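Local coordinates for protein ribose-phosphate pyrophosphokinase (Mycobacterium smegmatis, PDB 5MP7) that probably makes phosphoribosyl pyrophosphate, the activated sugar of nucleotide biosynthesis, by transferring the pyrophosphoryl group of ATP to ribose 5-phosphate, at residues Met13-Arg18 with Val50-Ser55. Numbering follows the deposited sequence.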
ATOM      1  N   MET A  13      61.657  18.042 -18.171  1.00 31.24           N
ATOM      2  CA  MET A  13      60.635  17.160 -17.641  1.00 31.48           C
ATOM      3  C   MET A  13      59.646  16.758 -18.704  1.00 27.98           C
ATOM      4  O   MET A  13      59.122  17.559 -19.448  1.00 26.20           O
ATOM      5  CB  MET A  13      59.901  17.797 -16.482  1.00 32.92           C
ATOM      6  CG  MET A  13      60.706  17.726 -15.220  1.00 38.23           C
ATOM      7  SD  MET A  13      59.873  18.552 -13.848  1.00 46.75           S
ATOM      8  CE  MET A  13      58.941  17.184 -13.157  1.00 48.66           C
ATOM      9  N   LEU A  14      59.358  15.483 -18.715  1.00 29.54           N
ATOM     10  CA  LEU A  14      58.532  14.878 -19.704  1.00 28.92           C
ATOM     11  C   LEU A  14      57.245  14.442 -19.005  1.00 28.37           C
ATOM     12  O   LEU A  14      57.263  13.721 -18.029  1.00 30.16           O
ATOM     13  CB  LEU A  14      59.324  13.729 -20.327  1.00 29.91           C
ATOM     14  CG  LEU A  14      58.573  12.869 -21.348  1.00 37.12           C
ATOM     15  CD1 LEU A  14      58.240  13.603 -22.664  1.00 38.70           C
ATOM     16  CD2 LEU A  14      59.432  11.650 -21.621  1.00 37.85           C
ATOM     17  N   PHE A  15      56.123  14.867 -19.545  1.00 28.92           N
ATOM     18  CA  PHE A  15      54.806  14.515 -19.050  1.00 28.96           C
ATOM     19  C   PHE A  15      54.070  13.770 -20.166  1.00 32.29           C
ATOM     20  O   PHE A  15      54.275  14.052 -21.337  1.00 34.40           O
ATOM     21  CB  PHE A  15      54.042  15.774 -18.724  1.00 27.60           C
ATOM     22  CG  PHE A  15      54.730  16.624 -17.724  1.00 29.33           C
ATOM     23  CD1 PHE A  15      55.714  17.521 -18.095  1.00 28.43           C
ATOM     24  CD2 PHE A  15      54.407  16.498 -16.383  1.00 30.97           C
ATOM     25  CE1 PHE A  15      56.365  18.266 -17.122  1.00 29.93           C
ATOM     26  CE2 PHE A  15      55.044  17.233 -15.418  1.00 29.35           C
ATOM     27  CZ  PHE A  15      56.033  18.100 -15.770  1.00 28.78           C
ATOM     28  N   ALA A  16      53.204  12.845 -19.808  1.00 33.08           N
ATOM     29  CA  ALA A  16      52.499  12.064 -20.796  1.00 36.50           C
ATOM     30  C   ALA A  16      51.082  11.833 -20.365  1.00 36.55           C
ATOM     31  O   ALA A  16      50.809  11.578 -19.201  1.00 34.36           O
ATOM     32  CB  ALA A  16      53.187  10.740 -21.015  1.00 36.05           C
ATOM     33  N   GLY A  17      50.171  11.965 -21.314  1.00 37.17           N
ATOM     34  CA  GLY A  17      48.808  11.512 -21.108  1.00 40.52           C
ATOM     35  C   GLY A  17      48.671   9.999 -21.262  1.00 38.12           C
ATOM     36  O   GLY A  17      49.617   9.315 -21.603  1.00 41.07           O
ATOM     37  N   ARG A  18      47.475   9.500 -20.982  1.00 40.63           N
ATOM     38  CA  ARG A  18      47.190   8.060 -20.929  1.00 41.87           C
ATOM     39  C   ARG A  18      46.870   7.418 -22.274  1.00 35.55           C
ATOM     40  O   ARG A  18      46.776   6.214 -22.341  1.00 35.17           O
ATOM     41  CB  ARG A  18      45.991   7.810 -20.012  1.00 43.92           C
ATOM     42  CG  ARG A  18      46.255   8.116 -18.548  1.00 47.03           C
ATOM     43  CD  ARG A  18      44.950   8.035 -17.765  1.00 47.20           C
ATOM     44  NE  ARG A  18      44.056   9.150 -18.103  1.00 52.12           N
ATOM     45  CZ  ARG A  18      42.731   9.190 -17.914  1.00 53.47           C
ATOM     46  NH1 ARG A  18      42.092   8.157 -17.377  1.00 54.93           N
ATOM     47  NH2 ARG A  18      42.048  10.285 -18.254  1.00 54.55           N
ATOM     48  N   VAL A  50      43.654  15.624 -12.778  1.00 37.20           N
ATOM     49  CA  VAL A  50      45.082  15.552 -13.028  1.00 33.09           C
ATOM     50  C   VAL A  50      45.788  16.082 -11.818  1.00 31.72           C
ATOM     51  O   VAL A  50      45.426  17.125 -11.330  1.00 35.05           O
ATOM     52  CB  VAL A  50      45.445  16.345 -14.317  1.00 36.66           C
ATOM     53  CG1 VAL A  50      46.849  16.941 -14.283  1.00 37.71           C
ATOM     54  CG2 VAL A  50      45.340  15.434 -15.547  1.00 39.71           C
ATOM     55  N   ARG A  51      46.831  15.405 -11.355  1.00 30.71           N
ATOM     56  CA  ARG A  51      47.682  15.951 -10.309  1.00 34.82           C
ATOM     57  C   ARG A  51      49.114  15.499 -10.469  1.00 32.14           C
ATOM     58  O   ARG A  51      49.358  14.336 -10.669  1.00 30.86           O
ATOM     59  CB  ARG A  51      47.175  15.528  -8.946  1.00 38.96           C
ATOM     60  CG  ARG A  51      47.901  16.235  -7.808  1.00 47.12           C
ATOM     61  CD  ARG A  51      47.364  15.774  -6.458  1.00 51.68           C
ATOM     62  NE  ARG A  51      47.474  14.324  -6.376  1.00 52.74           N
ATOM     63  CZ  ARG A  51      46.617  13.502  -5.788  1.00 55.81           C
ATOM     64  NH1 ARG A  51      45.527  13.957  -5.163  1.00 60.41           N
ATOM     65  NH2 ARG A  51      46.861  12.197  -5.832  1.00 55.50           N
ATOM     66  N   PHE A  52      50.059  16.424 -10.382  1.00 35.26           N
ATOM     67  CA  PHE A  52      51.461  16.057 -10.519  1.00 38.64           C
ATOM     68  C   PHE A  52      51.991  15.631  -9.167  1.00 40.45           C
ATOM     69  O   PHE A  52      51.743  16.287  -8.171  1.00 33.58           O
ATOM     70  CB  PHE A  52      52.292  17.177 -11.105  1.00 38.30           C
ATOM     71  CG  PHE A  52      51.860  17.556 -12.484  1.00 42.50           C
ATOM     72  CD1 PHE A  52      51.811  16.607 -13.494  1.00 40.61           C
ATOM     73  CD2 PHE A  52      51.502  18.869 -12.778  1.00 45.85           C
ATOM     74  CE1 PHE A  52      51.406  16.954 -14.762  1.00 41.71           C
ATOM     75  CE2 PHE A  52      51.096  19.220 -14.053  1.00 42.60           C
ATOM     76  CZ  PHE A  52      51.032  18.261 -15.040  1.00 42.09           C
ATOM     77  N   ASP A  53      52.742  14.535  -9.147  1.00 42.01           N
ATOM     78  CA  ASP A  53      53.192  13.952  -7.887  1.00 46.27           C
ATOM     79  C   ASP A  53      54.652  14.234  -7.561  1.00 46.07           C
ATOM     80  O   ASP A  53      55.198  13.652  -6.643  1.00 51.40           O
ATOM     81  CB  ASP A  53      52.839  12.472  -7.874  1.00 47.89           C
ATOM     82  CG  ASP A  53      51.308  12.243  -7.833  1.00 53.42           C
ATOM     83  OD1 ASP A  53      50.558  13.047  -7.220  1.00 50.11           O
ATOM     84  OD2 ASP A  53      50.844  11.261  -8.427  1.00 62.14           O
ATOM     85  N   GLU A  54      55.260  15.175  -8.276  1.00 45.96           N
ATOM     86  CA  GLU A  54      56.554  15.748  -7.901  1.00 48.68           C
ATOM     87  C   GLU A  54      56.572  17.197  -8.352  1.00 48.45           C
ATOM     88  O   GLU A  54      55.647  17.634  -9.068  1.00 51.88           O
ATOM     89  CB  GLU A  54      57.721  14.952  -8.514  1.00 55.33           C
ATOM     90  CG  GLU A  54      57.507  14.503  -9.953  1.00 63.68           C
ATOM     91  CD  GLU A  54      58.680  13.694 -10.528  1.00 70.04           C
ATOM     92  OE1 GLU A  54      59.791  14.256 -10.642  1.00 69.22           O
ATOM     93  OE2 GLU A  54      58.482  12.499 -10.893  1.00 65.62           O
ATOM     94  N   SER A  55      57.595  17.953  -7.930  1.00 43.47           N
ATOM     95  CA  SER A  55      57.658  19.388  -8.239  1.00 41.35           C
ATOM     96  C   SER A  55      57.865  19.641  -9.723  1.00 36.63           C
ATOM     97  O   SER A  55      58.605  18.910 -10.369  1.00 37.60           O
ATOM     98  CB  SER A  55      58.761  20.117  -7.461  1.00 41.39           C
ATOM     99  OG  SER A  55      58.536  21.544  -7.513  1.00 46.30           O
TER
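F15 and F52 meet in an offset edge-to-face pair, the edge of the F15 ring directed at one face of F52. Their centroids lie 5.0 Å apart and the ring planes are inclined at 62°. F15 CE2 stands 3.7 Å above the plane of the F52 ring, offset toward its rim, while F15 CD2 comes to 3.4 Å from F52 CE1. In each phenylalanine CG lies beside the backbone N and anti to the carbonyl carbon, which sends the ring toward the other strand. F15 CA and F52 CA are 9.3 Å apart, a gap that two large rings can span, and their apolar surface suits the buried site. Helix 71-87 adds M81 and L85 against F15 and A84 against F52. M13, on the same side of its strand as F15, bends at chi3 (91°) and brings CE to 3.3 Å from S55 O; its flexible, unbranched thioether thus reaches a backbone carbonyl in the segment after strand 48-52. E54 OE1 lies 4.0 Å from M13 CE, at the exposed margin. The contact packs the antiparallel hairpin of 38-42 and 48-52 against strand 12-16, outermost within this chain in the parallel, helix-flanked sheet, an alpha/beta arrangement characteristic of the PRTase-like N-terminal domain of PRPP synthetases.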